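PDB 2GGS: dTDP-4-dehydrorhamnose reductase from Sulfolobus tokodaii, which probably reduces dTDP-4-dehydrorhamnose in the making of dTDP-rhamnose, and binds NADPH in its Rossmann-type domain. Local coordinates for residues G113-G116 with E121-P124; Y109-D112 with N117-E120. All blocks are in the same frame, centred on the assembly; numbering follows the deposited sequence.

In the fold
Both contacts lie in one long loop that leaves the parallel sheet at strand 101-107 and ends at helix 129-141. Along the chain the segments come in the order 109-112, 113-116, 117-120 and 121-124, so contact 2 joins the first to the third and contact 1 the second to the fourth. Their centres are about 4 Å apart, and they touch through G113 N and Y118 OH. Contact 1 lies at the surface; contact 2 is partly buried, where F111 reaches R150 of strand 147-151 and H206 of strand 203-206. The F111 side chain is about 10 Å from that of the bound NADPH's ligand K134 and from NADPH itself, so this part of the loop lies near the cofactor.

Contact 1: G113-G116 with E121-P124; sequences GEKG and EDIP
K115 and D122 make a salt bridge, K115 NZ to D122 OD2 at 3.2 Å, and this pair alone joins segments 113-116 and 121-124. The ammonium meets the oxygen from above the carboxylate plane, 47° out of it, and K115 CE follows at 3.4 Å from the same D122 OD2. K115 first runs extended, CG anti to the backbone N (chi1 -178°), then bends at chi3 and chi4, and this hook lets NZ also bond G116 O at 2.8 Å, nearly in line with that carbonyl. The same lysine makes a cation-pi contact with Y118. The tighter side is that of D122, only partly exposed, whose strongest polar partner is the backbone N-H of K119, bonded to the same OD2; the lysine side is exposed and loose, and only 69 Å² is buried in all. With an alanine here instead of D122, the K119 N-H would probably lose this acceptor and K115 NZ its carboxylate, still held by G116 O and the Y118 ring but no longer tied to segment 121-124. This is a surface salt bridge across a loop that links a strand to the next helix of a Rossmann-like fold, away from the NADPH-binding residues.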
# COMPACT_ATOMS: atom_id res chain seq x y z
N GLY A 113 -2.71 -1.50 -16.79
CA GLY A 113 -4.17 -1.56 -16.64
C GLY A 113 -4.98 -1.94 -17.86
O GLY A 113 -6.20 -1.82 -17.84
N GLU A 114 -4.31 -2.41 -18.91
CA GLU A 114 -5.01 -2.83 -20.13
C GLU A 114 -5.52 -4.27 -20.05
O GLU A 114 -6.36 -4.68 -20.87
CB GLU A 114 -4.13 -2.55 -21.37
CG GLU A 114 -4.00 -1.02 -21.62
CD GLU A 114 -5.36 -0.34 -21.92
OE1 GLU A 114 -5.98 0.34 -21.04
OE2 GLU A 114 -5.85 -0.50 -23.06
N LYS A 115 -5.06 -5.03 -19.06
CA LYS A 115 -5.47 -6.44 -18.93
C LYS A 115 -6.31 -6.75 -17.67
O LYS A 115 -7.29 -7.49 -17.73
CB LYS A 115 -4.26 -7.36 -18.99
CG LYS A 115 -4.57 -8.88 -18.89
CD LYS A 115 -3.30 -9.70 -18.97
CE LYS A 115 -2.52 -9.70 -17.65
NZ LYS A 115 -3.34 -10.31 -16.57
N GLY A 116 -5.89 -6.23 -16.51
CA GLY A 116 -6.53 -6.60 -15.25
C GLY A 116 -6.12 -7.97 -14.76
O GLY A 116 -5.36 -8.71 -15.46
N GLU A 121 3.86 -12.79 -11.90
CA GLU A 121 4.83 -12.85 -12.98
C GLU A 121 4.49 -11.96 -14.18
O GLU A 121 5.30 -11.84 -15.10
CB GLU A 121 5.05 -14.31 -13.39
CG GLU A 121 3.85 -14.95 -14.07
CD GLU A 121 2.91 -15.71 -13.12
OE1 GLU A 121 2.78 -15.39 -11.91
OE2 GLU A 121 2.28 -16.66 -13.61
N ASP A 122 3.30 -11.36 -14.20
CA ASP A 122 2.94 -10.40 -15.27
C ASP A 122 3.91 -9.22 -15.25
O ASP A 122 4.47 -8.87 -14.20
CB ASP A 122 1.51 -9.89 -15.16
CG ASP A 122 0.45 -10.93 -15.54
OD1 ASP A 122 0.70 -11.78 -16.42
OD2 ASP A 122 -0.66 -10.87 -15.00
N ILE A 123 4.15 -8.63 -16.42
CA ILE A 123 5.21 -7.63 -16.55
C ILE A 123 4.70 -6.23 -16.27
O ILE A 123 3.83 -5.72 -16.99
CB ILE A 123 5.82 -7.67 -17.99
CG1 ILE A 123 6.42 -9.04 -18.29
CG2 ILE A 123 6.86 -6.55 -18.18
CD1 ILE A 123 7.56 -9.44 -17.40
N PRO A 124 5.29 -5.56 -15.26
CA PRO A 124 4.94 -4.16 -14.96
C PRO A 124 5.24 -3.24 -16.12
O PRO A 124 6.23 -3.43 -16.86
CB PRO A 124 5.87 -3.82 -13.78
CG PRO A 124 6.15 -5.16 -13.12
CD PRO A 124 6.29 -6.08 -14.31

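Contact 2: Y109-D112 with N117-E120; sequences YVFD and NYKE
Y118 OH and D112 OD1 share a water, which lies 2.8 Å from Y118 OH, in plane at the ring's edge, and donates to D112 OD1 at 2.6 Å. The backbone N-H of K115 bonds the same hydroxyl, and that of G113 does so weakly; D112 OD1 also accepts the N-H of E114. Behind the hydroxyl, on the ring itself, F111 and Y118 form an offset stack, with ring centroids 4.2 Å apart and planes only 6° from parallel. The side chains run antiparallel along each other, and each CB sits over the other ring: F111 CB is 3.6 Å from the Y118 centroid and Y118 CB 3.7 Å from the F111 centroid, a reciprocal pair of CH-pi contacts. With CG anti to the carbonyl carbon in both, the rings are brought face to face, and their closest carbons are F111 CD1 and Y118 CD1, at 3.4 Å. V110 CG2 packs 3.7 Å above the opposite face of the F111 ring, toward its rim. The chemistry is therefore divided: apolar stacking holds the tyrosine flat in the buried part of the loop, while the K115 N-H, the weaker G113 N-H and the bridging water hold its hydroxyl and probably help fix where it points.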
# COMPACT_ATOMS: atom_id res chain seq x y z
N TYR A 109 -0.50 -0.14 -9.31
CA TYR A 109 -0.20 0.88 -10.33
C TYR A 109 1.16 0.65 -11.03
O TYR A 109 1.52 1.42 -11.90
CB TYR A 109 -0.27 2.32 -9.74
CG TYR A 109 -1.68 2.82 -9.54
CD1 TYR A 109 -2.79 1.92 -9.50
CD2 TYR A 109 -1.94 4.19 -9.41
CE1 TYR A 109 -4.09 2.38 -9.32
CE2 TYR A 109 -3.27 4.66 -9.21
CZ TYR A 109 -4.32 3.75 -9.17
OH TYR A 109 -5.63 4.17 -8.97
N VAL A 110 1.90 -0.39 -10.67
CA VAL A 110 3.02 -0.77 -11.55
C VAL A 110 2.56 -1.36 -12.88
O VAL A 110 3.37 -1.48 -13.78
CB VAL A 110 4.06 -1.75 -10.91
CG1 VAL A 110 4.62 -1.20 -9.56
CG2 VAL A 110 3.48 -3.18 -10.77
N PHE A 111 1.27 -1.74 -13.00
CA PHE A 111 0.74 -2.32 -14.27
C PHE A 111 0.02 -1.28 -15.13
O PHE A 111 -0.47 -0.28 -14.60
CB PHE A 111 -0.20 -3.50 -13.95
CG PHE A 111 0.49 -4.62 -13.22
CD1 PHE A 111 1.37 -5.47 -13.90
CD2 PHE A 111 0.27 -4.82 -11.85
CE1 PHE A 111 2.04 -6.50 -13.21
CE2 PHE A 111 0.89 -5.87 -11.16
CZ PHE A 111 1.79 -6.71 -11.84
N ASP A 112 -0.05 -1.54 -16.45
CA ASP A 112 -0.57 -0.51 -17.35
C ASP A 112 -2.10 -0.47 -17.35
O ASP A 112 -2.70 0.51 -17.79
CB ASP A 112 0.03 -0.57 -18.77
CG ASP A 112 -0.26 -1.86 -19.49
OD1 ASP A 112 -1.25 -2.51 -19.17
OD2 ASP A 112 0.50 -2.16 -20.46
N ASN A 117 -6.60 -8.31 -13.56
CA ASN A 117 -6.35 -9.60 -12.97
C ASN A 117 -4.88 -9.98 -13.03
O ASN A 117 -4.50 -11.04 -13.50
CB ASN A 117 -7.28 -10.62 -13.68
CG ASN A 117 -8.75 -10.26 -13.48
OD1 ASN A 117 -9.51 -9.99 -14.44
ND2 ASN A 117 -9.16 -10.21 -12.21
N TYR A 118 -4.01 -9.07 -12.58
CA TYR A 118 -2.56 -9.31 -12.74
C TYR A 118 -2.01 -10.31 -11.76
O TYR A 118 -2.30 -10.22 -10.56
CB TYR A 118 -1.79 -7.99 -12.61
CG TYR A 118 -2.05 -7.06 -13.77
CD1 TYR A 118 -1.37 -7.24 -14.97
CD2 TYR A 118 -3.00 -6.03 -13.68
CE1 TYR A 118 -1.61 -6.40 -16.06
CE2 TYR A 118 -3.24 -5.19 -14.75
CZ TYR A 118 -2.54 -5.38 -15.94
OH TYR A 118 -2.76 -4.58 -17.01
N LYS A 119 -1.23 -11.27 -12.27
CA LYS A 119 -0.55 -12.25 -11.42
C LYS A 119 0.90 -11.81 -11.18
O LYS A 119 1.37 -10.89 -11.84
CB LYS A 119 -0.64 -13.67 -11.99
CG LYS A 119 -0.23 -13.82 -13.40
CD LYS A 119 -0.50 -15.29 -13.90
CE LYS A 119 -1.98 -15.67 -13.88
NZ LYS A 119 -2.79 -15.07 -15.03
N GLU A 120 1.57 -12.47 -10.24
CA GLU A 120 2.92 -12.04 -9.80
C GLU A 120 3.92 -11.87 -10.93
O GLU A 120 4.72 -10.93 -10.93
CB GLU A 120 3.49 -12.95 -8.73
CG GLU A 120 2.79 -12.83 -7.36
CD GLU A 120 1.46 -13.63 -7.21
OE1 GLU A 120 0.96 -14.21 -8.22
OE2 GLU A 120 0.89 -13.64 -6.11
O HOH W 1 -0.98 -5.07 -19.06